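Local structure of Cap5O (Staphylococcus aureus, 3OJO) at residues P299-D304 with Y420-I425; D304-I309 with A375-I380. The protein probably oxidises a UDP-linked N-acetylmannosamine with the help of NAD in capsular polysaccharide synthesis of Staphylococcus aureus. All coordinates share one frame; numbering follows the deposited sequence.

Contact 1 (P299-D304 with Y420-I425); sequences PAYVVD and YNYGNI
In Tyr301 the ring carbon CG is anti to the backbone N (chi1 178°), and this swings the ring off the helix toward the loop that carries Tyr422. Tyr422 has an unusual first torsion of -97°, well away from a staggered value. It sends the phenol back across to the helix.

The two tyrosines run past each other in opposite directions. Tyr301 CE2 meets Tyr422 CE1 at 3.8 Å. Tyr422 CE1 lies at the edge of the Tyr301 ring, near its plane. The two rings are inclined to each other and touch by one carbon each, so this is a brush of ring carbons and not a face-to-face stack.

Val302 provides the second touch. Its CG2 branch lies 3.2 Å from Tyr422 OH, a close approach of a methyl to a hydroxyl oxygen. The same methyl is 4.4 Å from Tyr422 CZ. The valine and the phenol cross at about a right angle. The hydroxyl is hydrogen-bonded to the carbonyl oxygen of Gly262, so this polar atom is satisfied although Tyr422 is buried. That bond helps to fix where the phenol ends.

The joint is small and mainly apolar, burying 120 Å² over both sides. It joins the loop after strand 418-420 to helix 286-312. Helix 208-238 also takes part: Tyr301 packs on Lys234 and Asn237, and Tyr422 on Thr233. Val302 further touches Ile340 of helix 336-346, as well as Leu381 and Thr406 in loops. The contact therefore sits where the two long helices, 208-238 and 286-312, meet beside the C-terminal ends of strands 377-380, 402-405 and 418-420, the last an edge strand of the five-stranded parallel sheet within this chain.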
loop_
_atom_site.group_PDB
_atom_site.type_symbol
_atom_site.label_atom_id
_atom_site.label_comp_id
_atom_site.label_asym_id
_atom_site.label_seq_id
_atom_site.Cartn_x
_atom_site.Cartn_y
_atom_site.Cartn_z
ATOM N N PRO B 299 8.255 -6.309 -17.389
ATOM C CA PRO B 299 8.412 -6.970 -18.699
ATOM C C PRO B 299 9.840 -7.476 -18.968
ATOM O O PRO B 299 9.998 -8.641 -19.328
ATOM C CB PRO B 299 7.959 -5.883 -19.690
ATOM C CG PRO B 299 6.950 -5.106 -18.916
ATOM C CD PRO B 299 7.554 -5.010 -17.544
ATOM N N ALA B 300 10.870 -6.647 -18.707
ATOM C CA ALA B 300 12.284 -7.029 -18.892
ATOM C C ALA B 300 12.713 -8.155 -17.920
ATOM O O ALA B 300 13.490 -9.033 -18.312
ATOM C CB ALA B 300 13.187 -5.812 -18.731
ATOM N N TYR B 301 12.184 -8.137 -16.676
ATOM C CA TYR B 301 12.438 -9.161 -15.660
ATOM C C TYR B 301 11.885 -10.521 -16.126
ATOM O O TYR B 301 12.546 -11.545 -15.951
ATOM C CB TYR B 301 11.847 -8.740 -14.286
ATOM C CG TYR B 301 12.025 -9.777 -13.200
ATOM C CD1 TYR B 301 13.220 -9.880 -12.500
ATOM C CD2 TYR B 301 11.017 -10.697 -12.914
ATOM C CE1 TYR B 301 13.408 -10.868 -11.540
ATOM C CE2 TYR B 301 11.188 -11.678 -11.946
ATOM C CZ TYR B 301 12.385 -11.759 -11.262
ATOM O OH TYR B 301 12.542 -12.739 -10.317
ATOM N N VAL B 302 10.672 -10.522 -16.714
ATOM C CA VAL B 302 9.998 -11.710 -17.260
ATOM C C VAL B 302 10.805 -12.227 -18.472
ATOM O O VAL B 302 11.071 -13.430 -18.557
ATOM C CB VAL B 302 8.506 -11.405 -17.598
ATOM C CG1 VAL B 302 7.854 -12.511 -18.425
ATOM C CG2 VAL B 302 7.708 -11.150 -16.325
ATOM N N VAL B 303 11.230 -11.311 -19.369
ATOM C CA VAL B 303 12.035 -11.619 -20.553
ATOM C C VAL B 303 13.386 -12.267 -20.133
ATOM O O VAL B 303 13.740 -13.318 -20.670
ATOM C CB VAL B 303 12.185 -10.379 -21.495
ATOM C CG1 VAL B 303 13.220 -10.619 -22.593
ATOM C CG2 VAL B 303 10.839 -9.984 -22.113
ATOM N N ASP B 304 14.089 -11.681 -19.143
ATOM C CA ASP B 304 15.355 -12.201 -18.628
ATOM C C ASP B 304 15.174 -13.596 -18.023
ATOM O O ASP B 304 16.030 -14.463 -18.213
ATOM C CB ASP B 304 15.981 -11.217 -17.613
ATOM C CG ASP B 304 17.012 -11.845 -16.679
ATOM O OD1 ASP B 304 18.123 -12.186 -17.161
ATOM O OD2 ASP B 304 16.687 -12.041 -15.473
ATOM N N TYR B 420 5.524 -23.657 -12.978
ATOM C CA TYR B 420 6.205 -22.651 -12.179
ATOM C C TYR B 420 5.393 -21.366 -12.020
ATOM O O TYR B 420 4.613 -20.984 -12.897
ATOM C CB TYR B 420 7.620 -22.364 -12.702
ATOM C CG TYR B 420 8.518 -23.581 -12.764
ATOM C CD1 TYR B 420 8.517 -24.419 -13.877
ATOM C CD2 TYR B 420 9.422 -23.859 -11.740
ATOM C CE1 TYR B 420 9.359 -25.528 -13.950
ATOM C CE2 TYR B 420 10.280 -24.956 -11.810
ATOM C CZ TYR B 420 10.239 -25.792 -12.915
ATOM O OH TYR B 420 11.061 -26.888 -12.995
ATOM N N ASN B 421 5.596 -20.722 -10.866
ATOM C CA ASN B 421 5.000 -19.489 -10.345
ATOM C C ASN B 421 6.123 -18.467 -10.236
ATOM O O ASN B 421 7.259 -18.750 -10.601
ATOM C CB ASN B 421 4.591 -19.786 -8.885
ATOM C CG ASN B 421 3.164 -20.129 -8.641
ATOM O OD1 ASN B 421 2.275 -19.784 -9.416
ATOM N ND2 ASN B 421 2.910 -20.731 -7.487
ATOM N N TYR B 422 5.837 -17.340 -9.585
ATOM C CA TYR B 422 6.839 -16.369 -9.184
ATOM C C TYR B 422 7.386 -16.888 -7.846
ATOM O O TYR B 422 8.500 -16.561 -7.446
ATOM C CB TYR B 422 6.189 -15.004 -8.991
ATOM C CG TYR B 422 6.299 -14.072 -10.173
ATOM C CD1 TYR B 422 7.491 -13.948 -10.878
ATOM C CD2 TYR B 422 5.271 -13.195 -10.487
ATOM C CE1 TYR B 422 7.624 -13.036 -11.919
ATOM C CE2 TYR B 422 5.393 -12.279 -11.524
ATOM C CZ TYR B 422 6.572 -12.199 -12.235
ATOM O OH TYR B 422 6.689 -11.301 -13.267
ATOM N N GLY B 423 6.581 -17.706 -7.179
ATOM C CA GLY B 423 6.911 -18.343 -5.924
ATOM C C GLY B 423 7.966 -19.423 -6.017
ATOM O O GLY B 423 8.686 -19.630 -5.055
ATOM N N ASN B 424 8.092 -20.128 -7.143
ATOM C CA ASN B 424 9.071 -21.230 -7.219
ATOM C C ASN B 424 9.949 -21.261 -8.459
ATOM O O ASN B 424 10.639 -22.258 -8.668
ATOM C CB ASN B 424 8.354 -22.573 -7.070
ATOM C CG ASN B 424 7.299 -22.818 -8.128
ATOM O OD1 ASN B 424 6.189 -23.237 -7.831
ATOM N ND2 ASN B 424 7.597 -22.505 -9.369
ATOM N N ILE B 425 9.910 -20.205 -9.289
ATOM C CA ILE B 425 10.710 -20.162 -10.515
ATOM C C ILE B 425 12.235 -20.384 -10.298
ATOM O O ILE B 425 12.885 -21.002 -11.146
ATOM C CB ILE B 425 10.319 -18.997 -11.477
ATOM C CG1 ILE B 425 10.959 -19.115 -12.882
ATOM C CG2 ILE B 425 10.533 -17.621 -10.854
ATOM C CD1 ILE B 425 10.509 -20.321 -13.718
#

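Contact 2 (D304-I309 with A375-I380)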
loop_
_atom_site.group_PDB
_atom_site.type_symbol
_atom_site.label_atom_id
_atom_site.label_comp_id
_atom_site.label_asym_id
_atom_site.label_seq_id
_atom_site.Cartn_x
_atom_site.Cartn_y
_atom_site.Cartn_z
ATOM N N ASP B 304 14.089 -11.681 -19.143
ATOM C CA ASP B 304 15.355 -12.201 -18.628
ATOM C C ASP B 304 15.174 -13.596 -18.023
ATOM O O ASP B 304 16.030 -14.463 -18.213
ATOM C CB ASP B 304 15.981 -11.217 -17.613
ATOM C CG ASP B 304 17.012 -11.845 -16.679
ATOM O OD1 ASP B 304 18.123 -12.186 -17.161
ATOM O OD2 ASP B 304 16.687 -12.041 -15.473
ATOM N N THR B 305 14.053 -13.818 -17.319
ATOM C CA THR B 305 13.731 -15.121 -16.720
ATOM C C THR B 305 13.451 -16.154 -17.831
ATOM O O THR B 305 13.908 -17.297 -17.733
ATOM C CB THR B 305 12.593 -14.976 -15.707
ATOM O OG1 THR B 305 12.936 -13.957 -14.765
ATOM C CG2 THR B 305 12.294 -16.262 -14.978
ATOM N N THR B 306 12.731 -15.726 -18.889
ATOM C CA THR B 306 12.382 -16.535 -20.052
ATOM C C THR B 306 13.660 -16.976 -20.769
ATOM O O THR B 306 13.838 -18.174 -20.993
ATOM C CB THR B 306 11.357 -15.771 -20.934
ATOM O OG1 THR B 306 10.144 -15.604 -20.190
ATOM C CG2 THR B 306 11.049 -16.478 -22.262
ATOM N N LYS B 307 14.564 -16.015 -21.078
ATOM C CA LYS B 307 15.868 -16.246 -21.724
ATOM C C LYS B 307 16.675 -17.345 -21.002
ATOM O O LYS B 307 17.272 -18.192 -21.663
ATOM C CB LYS B 307 16.681 -14.943 -21.805
ATOM C CG LYS B 307 16.163 -13.963 -22.861
ATOM C CD LYS B 307 17.237 -12.999 -23.347
ATOM C CE LYS B 307 17.332 -11.718 -22.552
ATOM N NZ LYS B 307 18.451 -10.867 -23.033
ATOM N N GLN B 308 16.633 -17.356 -19.654
ATOM C CA GLN B 308 17.305 -18.341 -18.808
ATOM C C GLN B 308 16.656 -19.725 -18.883
ATOM O O GLN B 308 17.370 -20.719 -18.807
ATOM C CB GLN B 308 17.360 -17.856 -17.359
ATOM C CG GLN B 308 18.410 -16.780 -17.118
ATOM C CD GLN B 308 18.289 -16.162 -15.746
ATOM O OE1 GLN B 308 18.064 -14.957 -15.601
ATOM N NE2 GLN B 308 18.441 -16.966 -14.707
ATOM N N ILE B 309 15.312 -19.799 -18.998
ATOM C CA ILE B 309 14.577 -21.072 -19.096
ATOM C C ILE B 309 14.925 -21.739 -20.434
ATOM O O ILE B 309 15.238 -22.928 -20.479
ATOM C CB ILE B 309 13.034 -20.877 -18.927
ATOM C CG1 ILE B 309 12.675 -20.356 -17.508
ATOM C CG2 ILE B 309 12.261 -22.168 -19.255
ATOM C CD1 ILE B 309 11.294 -19.611 -17.397
ATOM N N ALA B 375 7.020 -26.057 -28.865
ATOM C CA ALA B 375 7.468 -25.023 -27.942
ATOM C C ALA B 375 8.191 -25.614 -26.735
ATOM O O ALA B 375 7.815 -26.681 -26.239
ATOM C CB ALA B 375 6.291 -24.173 -27.496
ATOM N N SER B 376 9.248 -24.910 -26.282
ATOM C CA SER B 376 10.039 -25.276 -25.105
ATOM C C SER B 376 9.427 -24.713 -23.807
ATOM O O SER B 376 9.598 -25.327 -22.756
ATOM C CB SER B 376 11.476 -24.797 -25.254
ATOM O OG SER B 376 12.083 -25.387 -26.391
ATOM N N LEU B 377 8.703 -23.564 -23.884
ATOM C CA LEU B 377 8.072 -22.898 -22.732
ATOM C C LEU B 377 6.739 -22.213 -23.057
ATOM O O LEU B 377 6.639 -21.524 -24.062
ATOM C CB LEU B 377 9.070 -21.886 -22.099
ATOM C CG LEU B 377 8.548 -20.844 -21.087
ATOM C CD1 LEU B 377 8.240 -21.459 -19.716
ATOM C CD2 LEU B 377 9.502 -19.674 -20.969
ATOM N N VAL B 378 5.719 -22.411 -22.198
ATOM C CA VAL B 378 4.421 -21.706 -22.253
ATOM C C VAL B 378 4.473 -20.579 -21.207
ATOM O O VAL B 378 4.659 -20.826 -20.006
ATOM C CB VAL B 378 3.164 -22.610 -22.134
ATOM C CG1 VAL B 378 1.976 -21.865 -21.516
ATOM C CG2 VAL B 378 2.787 -23.168 -23.505
ATOM N N LEU B 379 4.391 -19.344 -21.692
ATOM C CA LEU B 379 4.475 -18.164 -20.850
ATOM C C LEU B 379 3.092 -17.574 -20.581
ATOM O O LEU B 379 2.475 -17.029 -21.496
ATOM C CB LEU B 379 5.441 -17.134 -21.482
ATOM C CG LEU B 379 5.871 -15.935 -20.638
ATOM C CD1 LEU B 379 6.530 -16.366 -19.319
ATOM C CD2 LEU B 379 6.798 -15.033 -21.427
ATOM N N ILE B 380 2.615 -17.674 -19.321
ATOM C CA ILE B 380 1.314 -17.098 -18.962
ATOM C C ILE B 380 1.423 -15.643 -18.424
ATOM O O ILE B 380 1.941 -15.394 -17.332
ATOM C CB ILE B 380 0.418 -18.028 -18.121
ATOM C CG1 ILE B 380 0.503 -19.473 -18.636
ATOM C CG2 ILE B 380 -1.023 -17.492 -18.109
ATOM C CD1 ILE B 380 -0.411 -20.416 -18.010
#
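Ile309 and Leu377 meet at about a right angle, with the isoleucine's CD1 4.0 Å from Leu377 CD2. The CG2 branch of Ile309 also approaches both leucine methyls, so Leu377 is touched by two branches of one residue. Leu377 has CG anti to its N (chi1 166°), which extends the chain from the strand toward the helix.

Thr306 lies obliquely against both leucines and divides its branches between them. Its CG2 is 3.8 Å from Leu377 CD2. Its OG1 is 3.6 Å from Leu379 CD2 and nearly as close to CD1. This hydroxyl is buried, but it is hydrogen-bonded to the carbonyl oxygen of Val302, one helical turn earlier.

Helix segment 304-309 and strand 377-380 run nearly antiparallel, at 164°, with axes 10.3 Å apart at their closest approach. This is helix-on-sheet packing: helix 286-312 lies on the parallel, Rossmann-like sheet of the UDP-binding domain. Strand 377-380 is the middle one of the five parallel strands, between 317-321 and 402-405. Leu377 also packs on Val318 and Val402 in those neighbours, and Leu379 on Phe404. Ile310 of helix 286-312 also touches Leu377.

Contacts 1 and 2 are consecutive along helix 286-312 and share Asp304. Their centres are about 9 Å apart, and they touch directly. Val302 CG1 of contact 1 packs 4.1 Å from Leu379 CD2 of contact 2. Ile425 comes from the loop side: its CG1 is 3.8 Å from Thr305 CG2, and its CD1 is 3.8 Å from Ile309 CD1. One helix thus packs on the central strand in contact 2 and on the loop after the last strand in contact 1. In sequence, segment 375-380 falls between the two segments of contact 1. Both contacts lie away from the NAD and pyridine-dicarboxylate sites and are structural packing.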